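Local coordinates for protein predicted ATPase of the ABC class (Vibrio vulnificus, PDB 5D6A) that probably hydrolyses ATP as a P-loop ATPase of the ABC class, and binds the non-hydrolysable ATP analogue AMP-PNP, at residues E89-F94 against V190-E195; S69-R74 against V144-E149. All blocks are in the same frame, centred on the assembly; numbering follows the deposited sequence.

Interaction 1: residues E89-F94 against V190-E195; sequences EESAAF and VVEDQE
S91 and E192 carry the polar part of this contact. The S91 hydroxyl donates to E192 OE2, with OG and OE2 3.0 Å apart. It meets the oxygen from above the carboxylate plane. The same hydroxyl works a second time. S91 is the N-cap of helix 92-109, and its OG accepts from F94 N at 3.2 Å. With chi1 at 62°, OG sits between the backbone N and the carbonyl carbon, turned back over the first turn of the helix. One serine oxygen therefore caps its own helix and ties it to helix 181-199.

The other carboxylate oxygen of E192 lies at a ring edge. E192 OE1 approaches F94 CD2 at 3.4 Å, near the plane of the ring. Ring and carboxylate planes are 68° apart. E192 reaches this place with its CG anti to the backbone N (chi1 -174°) and an extended chain beyond it. N247 also donates to E192 OE1 through its side-chain amide. E90 OE1 sits 3.9 Å above one face of the F94 ring, over its centre.

A93 is buried against helix 181-199. Its methyl rests on the start of the E195 side chain, CB to CB 3.4 Å, and also lies near E192 CA. Separately, a methyl of V191 meets a backbone oxygen in van der Waals contact, CG1 to A93 O at 3.3 Å. F94 and E192 have the nearest CA atoms, 4.8 Å apart.

The contact docks the start of helix 92-109 on helix 181-199. E90 OE1 and E192 OE2 are 4.5 Å apart and carry like charges. That proximity may raise the proton affinity of one of them. The S91 hydroxyl and the N-terminal end of helix 92-109 would be expected to offset it.

Interaction 2: residues S69-R74 against V144-E149; sequences SASRFR and VNLPAE
A70 opens the contact by resting its methyl on the backbone between V144 and N145. Its CB is 3.8 Å from N145 N, and the CB of N145 lies just beyond. The chain then enters strand 71-78.

S71 pairs with V144 as an antiparallel hydrogen-bonded pair. The two bonds of the pair are unequal. V144 N donates to S71 O at 2.7 Å. The return bond, from S71 N to V144 O, is weak at 3.3 Å, with an angle of 129° at the hydrogen. The S71 hydroxyl has CD1 of L146 beside it, 3.4 Å from OG. Its polar partner is elsewhere: the backbone N of Q63 donates to OG. Q63 also accepts from L146 N through its side-chain oxygen, so Q63 bridges S71 and L146, two residues past V144.

F73 returns to the V144 side. Its chi1 of -79° sets CG beside the backbone N. V144 lies over one face of the ring, and its CG2 makes a CH-pi contact 3.7 Å from the ring centroid, 18° off the normal. V144 CB also packs close, 3.5 Å from F73 CE1. L146 adds a looser apolar touch, CD2 to F73 CZ at 4.4 Å. The cluster continues into the sheet and onto helix 155-172: F73 meets L57 and I59 of strand 56-61, V144 touches I161, and L146 touches I162.

The contact thus marks where strands 71-78 and 137-144 part. Here the backbone ladder ends in one regular bond and one weak one. F73 over V144 packs this last bridged pair within the core of the N-terminal region, while A70 and L146 lie past it and keep the parting chains in touch through side chains.

From the N terminus, the chain first meets 69-74 at the start of strand 71-78. It goes on to 89-94, where helix 92-109 begins. Interaction 2 closes its loop at 144-149, and interaction 1 closes later, at 190-195. The two loops therefore cross, because their segments alternate. Interaction 2 stays within the N-terminal part of the protein and joins two neighbouring antiparallel strands there. Interaction 1 leads from that part to helix 181-199, whose segment belongs to the P-loop part. The centres are about 34 Å apart and the nearest atoms about 20 Å, so the contacts do not touch.

Interaction 1: residues E89-F94 against V190-E195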
# COMPACT_ATOMS: atom_id res chain seq x y z
N GLU A 89 -11.33 -40.10 9.27
CA GLU A 89 -11.81 -40.31 10.63
C GLU A 89 -11.10 -39.41 11.65
O GLU A 89 -11.30 -39.56 12.85
CB GLU A 89 -11.66 -41.79 11.02
CG GLU A 89 -12.35 -42.76 10.06
CD GLU A 89 -13.86 -42.56 9.97
OE1 GLU A 89 -14.45 -41.89 10.85
OE2 GLU A 89 -14.47 -43.09 9.02
N GLU A 90 -10.29 -38.48 11.16
CA GLU A 90 -9.59 -37.52 12.01
C GLU A 90 -10.41 -36.23 12.06
O GLU A 90 -11.32 -36.04 11.26
CB GLU A 90 -8.19 -37.22 11.46
CG GLU A 90 -7.24 -38.42 11.45
CD GLU A 90 -6.87 -38.88 12.85
OE1 GLU A 90 -6.97 -38.08 13.80
OE2 GLU A 90 -6.45 -40.05 13.00
N SER A 91 -10.08 -35.35 13.00
CA SER A 91 -10.80 -34.09 13.14
C SER A 91 -10.63 -33.22 11.90
O SER A 91 -9.65 -33.37 11.17
CB SER A 91 -10.30 -33.33 14.36
OG SER A 91 -8.93 -32.99 14.21
N ALA A 92 -11.57 -32.32 11.67
CA ALA A 92 -11.52 -31.43 10.52
C ALA A 92 -10.22 -30.62 10.49
O ALA A 92 -9.70 -30.32 9.41
CB ALA A 92 -12.72 -30.50 10.51
N ALA A 93 -9.71 -30.28 11.67
CA ALA A 93 -8.47 -29.52 11.77
C ALA A 93 -7.27 -30.38 11.42
O ALA A 93 -6.31 -29.91 10.82
CB ALA A 93 -8.31 -28.95 13.17
N PHE A 94 -7.33 -31.66 11.80
CA PHE A 94 -6.26 -32.60 11.49
C PHE A 94 -6.19 -32.78 9.97
O PHE A 94 -5.11 -32.86 9.39
CB PHE A 94 -6.51 -33.95 12.17
CG PHE A 94 -5.37 -34.92 12.05
CD1 PHE A 94 -5.21 -35.70 10.92
CD2 PHE A 94 -4.46 -35.07 13.09
CE1 PHE A 94 -4.16 -36.60 10.81
CE2 PHE A 94 -3.41 -35.96 12.99
CZ PHE A 94 -3.26 -36.73 11.85
N VAL A 190 0.02 -30.36 15.09
CA VAL A 190 0.16 -28.97 15.51
C VAL A 190 -1.07 -28.17 15.11
O VAL A 190 -1.53 -27.32 15.87
CB VAL A 190 1.44 -28.32 14.93
CG1 VAL A 190 1.48 -26.83 15.24
CG2 VAL A 190 2.68 -29.01 15.49
N VAL A 191 -1.61 -28.45 13.93
CA VAL A 191 -2.81 -27.76 13.46
C VAL A 191 -4.01 -28.18 14.30
O VAL A 191 -4.84 -27.35 14.66
CB VAL A 191 -3.09 -28.03 11.97
CG1 VAL A 191 -4.39 -27.35 11.54
CG2 VAL A 191 -1.93 -27.55 11.12
N GLU A 192 -4.10 -29.47 14.60
CA GLU A 192 -5.19 -29.99 15.42
C GLU A 192 -5.14 -29.36 16.81
O GLU A 192 -6.17 -29.01 17.38
CB GLU A 192 -5.11 -31.52 15.53
CG GLU A 192 -6.29 -32.16 16.25
CD GLU A 192 -6.21 -33.68 16.28
OE1 GLU A 192 -5.08 -34.22 16.28
OE2 GLU A 192 -7.27 -34.33 16.33
N ASP A 193 -3.93 -29.21 17.34
CA ASP A 193 -3.73 -28.59 18.64
C ASP A 193 -4.17 -27.13 18.60
O ASP A 193 -4.82 -26.65 19.53
CB ASP A 193 -2.26 -28.68 19.08
CG ASP A 193 -1.84 -30.09 19.45
OD1 ASP A 193 -2.68 -31.02 19.39
OD2 ASP A 193 -0.66 -30.27 19.82
N GLN A 194 -3.83 -26.43 17.52
CA GLN A 194 -4.22 -25.03 17.35
C GLN A 194 -5.74 -24.85 17.36
O GLN A 194 -6.25 -23.93 17.99
CB GLN A 194 -3.62 -24.45 16.08
CG GLN A 194 -2.17 -24.05 16.25
CD GLN A 194 -1.50 -23.64 14.95
OE1 GLN A 194 -1.17 -22.47 14.76
NE2 GLN A 194 -1.33 -24.59 14.05
N GLU A 195 -6.45 -25.73 16.67
CA GLU A 195 -7.91 -25.66 16.64
C GLU A 195 -8.46 -25.94 18.03
O GLU A 195 -9.32 -25.22 18.52
CB GLU A 195 -8.49 -26.64 15.62
CG GLU A 195 -10.02 -26.62 15.53
CD GLU A 195 -10.59 -25.27 15.13
OE1 GLU A 195 -9.84 -24.44 14.56
OE2 GLU A 195 -11.79 -25.04 15.38

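Interaction 2: residues S69-R74 against V144-E149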
# COMPACT_ATOMS: atom_id res chain seq x y z
N SER A 69 -1.17 -15.95 -17.61
CA SER A 69 -1.37 -16.84 -16.46
C SER A 69 -1.39 -18.30 -16.93
O SER A 69 -2.05 -18.63 -17.91
CB SER A 69 -2.67 -16.51 -15.73
OG SER A 69 -2.62 -15.21 -15.17
N ALA A 70 -0.65 -19.15 -16.22
CA ALA A 70 -0.52 -20.57 -16.58
C ALA A 70 -1.85 -21.32 -16.68
O ALA A 70 -2.84 -20.94 -16.05
CB ALA A 70 0.41 -21.27 -15.59
N SER A 71 -1.85 -22.38 -17.48
CA SER A 71 -3.03 -23.20 -17.68
C SER A 71 -3.39 -23.93 -16.39
O SER A 71 -2.51 -24.44 -15.70
CB SER A 71 -2.81 -24.21 -18.80
OG SER A 71 -2.58 -23.56 -20.03
N ARG A 72 -4.68 -23.99 -16.09
CA ARG A 72 -5.17 -24.64 -14.88
C ARG A 72 -5.41 -26.14 -15.09
O ARG A 72 -6.01 -26.55 -16.08
CB ARG A 72 -6.47 -23.99 -14.42
CG ARG A 72 -6.38 -22.49 -14.14
CD ARG A 72 -7.70 -21.98 -13.62
NE ARG A 72 -7.71 -20.54 -13.36
CZ ARG A 72 -7.30 -19.95 -12.24
NH1 ARG A 72 -6.80 -20.66 -11.23
NH2 ARG A 72 -7.37 -18.63 -12.13
N PHE A 73 -4.93 -26.93 -14.13
CA PHE A 73 -5.07 -28.39 -14.14
C PHE A 73 -5.65 -28.88 -12.82
O PHE A 73 -5.56 -28.18 -11.80
CB PHE A 73 -3.70 -29.05 -14.34
CG PHE A 73 -3.21 -29.06 -15.76
CD1 PHE A 73 -2.93 -27.88 -16.43
CD2 PHE A 73 -2.97 -30.27 -16.41
CE1 PHE A 73 -2.47 -27.90 -17.73
CE2 PHE A 73 -2.50 -30.29 -17.71
CZ PHE A 73 -2.24 -29.11 -18.37
N ARG A 74 -6.25 -30.06 -12.83
CA ARG A 74 -6.79 -30.68 -11.63
C ARG A 74 -6.58 -32.18 -11.73
O ARG A 74 -6.60 -32.74 -12.82
CB ARG A 74 -8.28 -30.39 -11.44
CG ARG A 74 -8.60 -28.91 -11.25
CD ARG A 74 -10.07 -28.68 -10.92
NE ARG A 74 -10.98 -29.18 -11.95
CZ ARG A 74 -11.63 -30.34 -11.91
NH1 ARG A 74 -11.53 -31.16 -10.87
NH2 ARG A 74 -12.43 -30.67 -12.93
N VAL A 144 -0.05 -25.31 -14.86
CA VAL A 144 1.00 -25.88 -15.70
C VAL A 144 1.30 -24.91 -16.84
O VAL A 144 0.47 -24.74 -17.74
CB VAL A 144 0.61 -27.25 -16.27
CG1 VAL A 144 1.68 -27.77 -17.23
CG2 VAL A 144 0.36 -28.25 -15.16
N ASN A 145 2.46 -24.28 -16.80
CA ASN A 145 2.85 -23.34 -17.84
C ASN A 145 3.28 -24.11 -19.09
O ASN A 145 4.40 -24.62 -19.16
CB ASN A 145 3.98 -22.43 -17.34
CG ASN A 145 4.29 -21.30 -18.29
OD1 ASN A 145 3.69 -21.18 -19.36
ND2 ASN A 145 5.24 -20.45 -17.91
N LEU A 146 2.39 -24.19 -20.07
CA LEU A 146 2.65 -24.92 -21.31
C LEU A 146 3.77 -24.26 -22.13
O LEU A 146 3.71 -23.06 -22.41
CB LEU A 146 1.36 -25.03 -22.13
CG LEU A 146 0.19 -25.74 -21.44
CD1 LEU A 146 -1.07 -25.68 -22.28
CD2 LEU A 146 0.54 -27.18 -21.11
N PRO A 147 4.79 -25.05 -22.52
CA PRO A 147 5.95 -24.55 -23.25
C PRO A 147 5.77 -24.37 -24.75
O PRO A 147 4.82 -24.89 -25.34
CB PRO A 147 7.00 -25.63 -22.99
CG PRO A 147 6.19 -26.89 -22.94
CD PRO A 147 4.87 -26.51 -22.32
N ALA A 148 6.71 -23.65 -25.35
CA ALA A 148 6.71 -23.37 -26.78
C ALA A 148 7.99 -22.64 -27.15
O ALA A 148 8.65 -22.05 -26.29
CB ALA A 148 5.49 -22.53 -27.15
N GLU A 149 8.34 -22.67 -28.44
CA GLU A 149 9.55 -21.98 -28.93
C GLU A 149 9.16 -20.58 -29.41
O GLU A 149 9.27 -20.26 -30.59
CB GLU A 149 10.24 -22.79 -30.04
CG GLU A 149 9.36 -23.15 -31.23
CD GLU A 149 10.10 -23.89 -32.33
OE1 GLU A 149 11.29 -24.23 -32.14
OE2 GLU A 149 9.50 -24.14 -33.40